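Local coordinates for protein RsfP (PDB 4GLJ) that acts as a methylthioadenosine phosphorylase, splitting methylthioadenosine with phosphate into adenine and 5-methylthioribose 1-phosphate, and also binds the dye rhodamine B, at the interface of chains A and B. Numbering follows the deposited sequence. Chains: chain A/B, RsfP.

Contact 1: the interface of chains A and B. Residues chain A 117-120, 187, 191; chain B 183-184, 187.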
loop_
_atom_site.group_PDB
_atom_site.type_symbol
_atom_site.label_atom_id
_atom_site.label_comp_id
_atom_site.label_asym_id
_atom_site.label_seq_id
_atom_site.Cartn_x
_atom_site.Cartn_y
_atom_site.Cartn_z
ATOM N N MET A 117 -9.249 -13.788 2.837
ATOM C CA MET A 117 -9.250 -12.327 2.625
ATOM C C MET A 117 -7.877 -11.942 2.163
ATOM O O MET A 117 -6.868 -12.637 2.500
ATOM C CB MET A 117 -9.471 -11.601 3.938
ATOM C CG MET A 117 -10.849 -11.767 4.495
ATOM S SD MET A 117 -10.927 -10.939 6.068
ATOM C CE MET A 117 -11.548 -9.333 5.607
ATOM N N ILE A 118 -7.793 -10.874 1.368
ATOM C CA ILE A 118 -6.465 -10.346 1.003
ATOM C C ILE A 118 -6.561 -8.838 1.311
ATOM O O ILE A 118 -7.490 -8.195 0.854
ATOM C CB ILE A 118 -6.192 -10.556 -0.498
ATOM C CG1 ILE A 118 -6.087 -12.109 -0.827
ATOM C CG2 ILE A 118 -4.967 -9.689 -0.842
ATOM C CD1 ILE A 118 -5.876 -12.511 -2.275
ATOM N N ASP A 119 -5.633 -8.315 2.130
ATOM C CA ASP A 119 -5.676 -6.929 2.535
ATOM C C ASP A 119 -4.872 -6.066 1.584
ATOM O O ASP A 119 -3.646 -6.034 1.658
ATOM C CB ASP A 119 -5.145 -6.764 3.946
ATOM C CG ASP A 119 -5.340 -5.349 4.479
ATOM O OD1 ASP A 119 -5.915 -4.494 3.776
ATOM O OD2 ASP A 119 -4.914 -5.106 5.639
ATOM N N MET A 120 -5.565 -5.408 0.655
ATOM C CA MET A 120 -4.919 -4.420 -0.237
ATOM C C MET A 120 -5.052 -2.967 0.232
ATOM O O MET A 120 -4.659 -2.070 -0.500
ATOM C CB MET A 120 -5.563 -4.489 -1.637
ATOM C CG MET A 120 -5.333 -5.867 -2.274
ATOM S SD MET A 120 -3.610 -6.389 -2.386
ATOM C CE MET A 120 -2.820 -5.087 -3.294
ATOM N N TRP A 187 -6.672 -8.052 -12.498
ATOM C CA TRP A 187 -5.583 -8.497 -11.610
ATOM C C TRP A 187 -6.117 -9.246 -10.343
ATOM O O TRP A 187 -5.591 -10.309 -9.966
ATOM C CB TRP A 187 -4.736 -7.247 -11.201
ATOM C CG TRP A 187 -3.645 -7.481 -10.155
ATOM C CD1 TRP A 187 -2.811 -8.574 -9.970
ATOM C CD2 TRP A 187 -3.253 -6.504 -9.126
ATOM N NE1 TRP A 187 -1.915 -8.347 -8.919
ATOM C CE2 TRP A 187 -2.148 -7.096 -8.386
ATOM C CE3 TRP A 187 -3.702 -5.203 -8.789
ATOM C CZ2 TRP A 187 -1.531 -6.425 -7.318
ATOM C CZ3 TRP A 187 -3.042 -4.512 -7.739
ATOM C CH2 TRP A 187 -1.988 -5.120 -7.024
ATOM N N MET A 191 -5.475 -13.139 -9.045
ATOM C CA MET A 191 -5.014 -13.496 -7.674
ATOM C C MET A 191 -6.017 -14.461 -7.048
ATOM O O MET A 191 -5.872 -14.787 -5.905
ATOM C CB MET A 191 -4.978 -12.271 -6.747
ATOM C CG MET A 191 -3.933 -11.220 -7.065
ATOM S SD MET A 191 -4.411 -9.601 -6.384
ATOM C CE MET A 191 -4.972 -9.944 -4.769
ATOM N N ALA B 183 -4.727 -16.946 1.785
ATOM C CA ALA B 183 -4.863 -16.401 0.423
ATOM C C ALA B 183 -3.721 -15.445 0.072
ATOM O O ALA B 183 -3.283 -15.409 -1.090
ATOM C CB ALA B 183 -6.232 -15.676 0.216
ATOM N N GLU B 184 -3.238 -14.686 1.044
ATOM C CA GLU B 184 -2.090 -13.823 0.789
ATOM C C GLU B 184 -0.853 -14.667 0.551
ATOM O O GLU B 184 -0.137 -14.395 -0.427
ATOM C CB GLU B 184 -1.819 -12.832 1.937
ATOM C CG GLU B 184 -2.865 -11.697 1.999
ATOM C CD GLU B 184 -2.976 -10.996 3.371
ATOM O OE1 GLU B 184 -2.260 -11.364 4.409
ATOM O OE2 GLU B 184 -3.761 -9.990 3.408
ATOM N N TRP B 187 -1.014 -16.016 -2.830
ATOM C CA TRP B 187 -0.713 -14.941 -3.793
ATOM C C TRP B 187 0.820 -14.634 -3.881
ATOM O O TRP B 187 1.376 -14.495 -4.986
ATOM C CB TRP B 187 -1.514 -13.664 -3.377
ATOM C CG TRP B 187 -1.216 -12.390 -4.169
ATOM C CD1 TRP B 187 -0.930 -12.228 -5.516
ATOM C CD2 TRP B 187 -1.220 -11.033 -3.598
ATOM N NE1 TRP B 187 -0.775 -10.874 -5.835
ATOM C CE2 TRP B 187 -0.951 -10.116 -4.695
ATOM C CE3 TRP B 187 -1.450 -10.519 -2.297
ATOM C CZ2 TRP B 187 -0.879 -8.728 -4.497
ATOM C CZ3 TRP B 187 -1.421 -9.111 -2.114
ATOM C CH2 TRP B 187 -1.136 -8.248 -3.193
HETATM O O HOH W 1 0.141 -10.884 -8.674
HETATM O O HOH W 2 -0.296 -10.563 -9.059
HETATM O O HOH W 3 -0.512 -10.956 -8.568
#
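B:Trp187 lies against a mostly greasy surface made by A:Ile118, A:Met120 and A:Met191, the tightly packed part of this contact. A methionine suits the ring because its slim, flexible chain can follow a flat surface: A:Met191 crosses one face of the indole, its CG above the five-membered ring at 3.7 Å from the centroid, and a bend at chi3 (44°) brings CE over the middle of the ring system. A:Ile118 splits its two branches. CG2 lies over that face of B:Trp187 too, just off the benzo rim, 3.8 Å from CZ3, while CG1 lies 3.7 Å from CB of B:Ala183, where a small residue lets strand and helix come close. Beside them the carboxylate oxygen OE2 of B:Glu184 accepts a nearly straight hydrogen bond (168° at H) from the backbone N of A:Asp119, 2.8 Å long, on its anti lone pair. The looser, wet side is the pyrrole edge. There NE1 of A:Trp187 and NE1 of B:Trp187 both point in plane at water, modelled in three overlapping positions that cannot all be filled together. In the fold, helix 182-190 of chain B packs across strand 116-119 of chain A, with the two tryptophans meeting to one side of the strand, near its end.

Contact 2: the interface of chains A and B. Residues chain A 116-117, 139-140, 142, 201; chain B 180-182.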
loop_
_atom_site.group_PDB
_atom_site.type_symbol
_atom_site.label_atom_id
_atom_site.label_comp_id
_atom_site.label_asym_id
_atom_site.label_seq_id
_atom_site.Cartn_x
_atom_site.Cartn_y
_atom_site.Cartn_z
ATOM N N GLN A 116 -11.578 -16.527 3.058
ATOM C CA GLN A 116 -10.232 -15.963 3.016
ATOM C C GLN A 116 -10.360 -14.503 2.696
ATOM O O GLN A 116 -11.417 -14.039 2.217
ATOM C CB GLN A 116 -9.365 -16.699 1.957
ATOM C CG GLN A 116 -8.735 -18.033 2.479
ATOM C CD GLN A 116 -7.794 -17.747 3.689
ATOM O OE1 GLN A 116 -7.166 -16.707 3.721
ATOM N NE2 GLN A 116 -7.769 -18.639 4.693
ATOM N N MET A 117 -9.249 -13.788 2.837
ATOM C CA MET A 117 -9.250 -12.327 2.625
ATOM C C MET A 117 -7.877 -11.942 2.163
ATOM O O MET A 117 -6.868 -12.637 2.500
ATOM C CB MET A 117 -9.471 -11.601 3.938
ATOM C CG MET A 117 -10.849 -11.767 4.495
ATOM S SD MET A 117 -10.927 -10.939 6.068
ATOM C CE MET A 117 -11.548 -9.333 5.607
ATOM N N MET A 139 -3.257 -14.573 11.039
ATOM C CA MET A 139 -4.493 -14.335 10.307
ATOM C C MET A 139 -4.632 -15.420 9.246
ATOM O O MET A 139 -5.380 -15.222 8.294
ATOM C CB MET A 139 -4.409 -12.990 9.612
ATOM C CG MET A 139 -4.451 -11.813 10.592
ATOM S SD MET A 139 -5.949 -11.761 11.570
ATOM C CE MET A 139 -7.329 -11.518 10.400
ATOM N N ALA A 140 -3.982 -16.576 9.440
ATOM C CA ALA A 140 -3.976 -17.668 8.425
ATOM C C ALA A 140 -5.422 -17.979 7.998
ATOM O O ALA A 140 -5.746 -18.092 6.767
ATOM C CB ALA A 140 -3.296 -18.943 8.940
ATOM N N PRO A 142 -8.661 -16.038 8.320
ATOM C CA PRO A 142 -8.953 -14.770 8.928
ATOM C C PRO A 142 -10.437 -14.566 9.333
ATOM O O PRO A 142 -10.725 -13.517 9.902
ATOM C CB PRO A 142 -8.609 -13.744 7.807
ATOM C CG PRO A 142 -8.960 -14.545 6.567
ATOM C CD PRO A 142 -8.359 -15.905 6.860
ATOM N N MET A 201 -11.115 -5.191 6.033
ATOM C CA MET A 201 -9.765 -4.945 6.577
ATOM C C MET A 201 -9.658 -3.460 6.859
ATOM O O MET A 201 -9.982 -2.660 5.996
ATOM C CB MET A 201 -8.679 -5.398 5.587
ATOM C CG MET A 201 -8.577 -6.918 5.429
ATOM S SD MET A 201 -7.759 -7.587 6.919
ATOM C CE MET A 201 -7.655 -9.324 6.503
ATOM N N SER B 180 0.376 -13.562 7.610
ATOM C CA SER B 180 -0.393 -13.490 6.362
ATOM C C SER B 180 -1.576 -14.397 6.414
ATOM O O SER B 180 -1.509 -15.503 7.043
ATOM C CB SER B 180 0.498 -13.977 5.208
ATOM O OG SER B 180 1.531 -13.018 5.018
ATOM N N THR B 181 -2.648 -14.015 5.717
ATOM C CA THR B 181 -3.746 -14.975 5.522
ATOM C C THR B 181 -3.262 -16.075 4.539
ATOM O O THR B 181 -2.275 -15.844 3.834
ATOM C CB THR B 181 -5.012 -14.287 4.903
ATOM O OG1 THR B 181 -4.715 -13.973 3.530
ATOM C CG2 THR B 181 -5.430 -12.986 5.660
ATOM N N ARG B 182 -3.973 -17.214 4.448
ATOM C CA ARG B 182 -3.587 -18.244 3.478
ATOM C C ARG B 182 -3.690 -17.740 2.095
ATOM O O ARG B 182 -2.876 -18.113 1.244
ATOM C CB ARG B 182 -4.397 -19.547 3.589
ATOM C CG ARG B 182 -4.212 -20.197 4.932
ATOM C CD ARG B 182 -4.923 -21.523 4.965
ATOM N NE ARG B 182 -5.278 -21.912 6.329
ATOM C CZ ARG B 182 -4.361 -22.327 7.197
ATOM N NH1 ARG B 182 -3.091 -22.434 6.802
ATOM N NH2 ARG B 182 -4.702 -22.711 8.428
#
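B:Thr181 reaches into chain A with its two branches turned to different tasks. Its hydroxyl OG1 occupies the position between the backbone N and the carbonyl carbon (chi1 71°) and donates a 2.7 Å hydrogen bond to O of A:Met117, arriving nearly along the C=O axis (173°). The methyl CG2 turns instead to the ring of A:Pro142, 3.9 Å from its CB, the two side chains lying nearly perpendicular. A threonine thus serves a polar and an apolar neighbour at once. The side chain of A:Gln116 passes antiparallel to that of B:Thr181 and runs slantwise to B:Arg182, its amide plane 62° from the guanidinium plane. Its NE2 donates to O of A:Ala140 at 2.9 Å, with that oxygen close to the amide plane, and its CD packs 3.8 Å from CB of B:Arg182. The same A:Ala140 O accepts the backbone N of B:Arg182 at 3.0 Å, so a peptide N-H in the first turn of helix 182-190, which lacks a partner within its own helix, is satisfied by the other subunit. An alanine at A:Gln116 removes the amide donor to the A:Ala140 carbonyl, which would probably be freer to turn, and is likely to leave a gap beside the aliphatic stem of B:Arg182. Above one face of the B:Arg182 guanidinium, over its centre, sits CB of A:Ala140, 3.9 Å from the plane.

Contact 3: the interface of chains A and B. Residues chain A 140-141; chain B 182, 225.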
loop_
_atom_site.group_PDB
_atom_site.type_symbol
_atom_site.label_atom_id
_atom_site.label_comp_id
_atom_site.label_asym_id
_atom_site.label_seq_id
_atom_site.Cartn_x
_atom_site.Cartn_y
_atom_site.Cartn_z
ATOM N N ALA A 140 -3.982 -16.576 9.440
ATOM C CA ALA A 140 -3.976 -17.668 8.425
ATOM C C ALA A 140 -5.422 -17.979 7.998
ATOM O O ALA A 140 -5.746 -18.092 6.767
ATOM C CB ALA A 140 -3.296 -18.943 8.940
ATOM N N ASP A 141 -6.289 -18.151 9.004
ATOM C CA ASP A 141 -7.719 -18.300 8.735
ATOM C C ASP A 141 -8.431 -17.014 9.231
ATOM O O ASP A 141 -8.697 -16.868 10.466
ATOM C CB ASP A 141 -8.268 -19.623 9.363
ATOM C CG ASP A 141 -7.530 -20.829 8.855
ATOM O OD1 ASP A 141 -7.646 -21.140 7.661
ATOM O OD2 ASP A 141 -6.746 -21.424 9.633
ATOM N N ARG B 182 -3.973 -17.214 4.448
ATOM C CA ARG B 182 -3.587 -18.244 3.478
ATOM C C ARG B 182 -3.690 -17.740 2.095
ATOM O O ARG B 182 -2.876 -18.113 1.244
ATOM C CB ARG B 182 -4.397 -19.547 3.589
ATOM C CG ARG B 182 -4.212 -20.197 4.932
ATOM C CD ARG B 182 -4.923 -21.523 4.965
ATOM N NE ARG B 182 -5.278 -21.912 6.329
ATOM C CZ ARG B 182 -4.361 -22.327 7.197
ATOM N NH1 ARG B 182 -3.091 -22.434 6.802
ATOM N NH2 ARG B 182 -4.702 -22.711 8.428
ATOM N N CYS B 225 1.999 -19.547 7.098
ATOM C CA CYS B 225 0.686 -20.194 7.318
ATOM C C CYS B 225 0.142 -21.133 6.210
ATOM O O CYS B 225 -0.837 -21.844 6.456
ATOM C CB CYS B 225 -0.301 -19.041 7.514
ATOM S SG CYS B 225 -0.623 -18.078 6.015
#
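This is a charged patch of the subunit interface, where a salt bridge between B:Arg182 and A:Asp141 probably helps hold two copies together in the trimer typical of this phosphorylase family. The arginine grips side-on with two nitrogens, one for each carboxylate oxygen: NE donates to OD1 of A:Asp141 at 2.8 Å, and NH2 donates to OD2 of A:Asp141 at 2.7 Å. Both oxygens are met on their syn side, yet the groups are not coplanar, since the carboxylate and guanidinium planes stand 53° apart and each donor approaches somewhat out of the carboxylate plane. The pairing is therefore twisted rather than flat. An arginine suits the place because its long chain, extended from CG to NE, carries the charge from the start of helix 182-190 to the opposite loop, and its paired N-H groups fit both carboxylate oxygens. The short aspartate keeps its charge close to the loop backbone. A:Ala140, small enough to fit between partners, also turns its CB toward B:Cys225, but that cysteine is poorly ordered and the close approach carries little weight. Two bonds restrict how the charged groups can rotate, so the site probably helps fix how the A loop docks on the B helix and holds the subunits in register.

The three contacts form one continuous strip of the subunit interface. Measured between the centres of their C-alpha atoms, contacts 1 and 2 are about 8 Å apart, contacts 2 and 3 about 5 Å, and contacts 1 and 3 about 12 Å. A:Met117 belongs to contacts 1 and 2, while A:Ala140 and B:Arg182 join contacts 2 and 3. Helix 182-190 of chain B takes part in all of them, running from the ionic end to the greasy one. Since B:Phe179, which lines a rhodamine B pocket, shortly precedes this helix, docking here may also steady that pocket in the trimer.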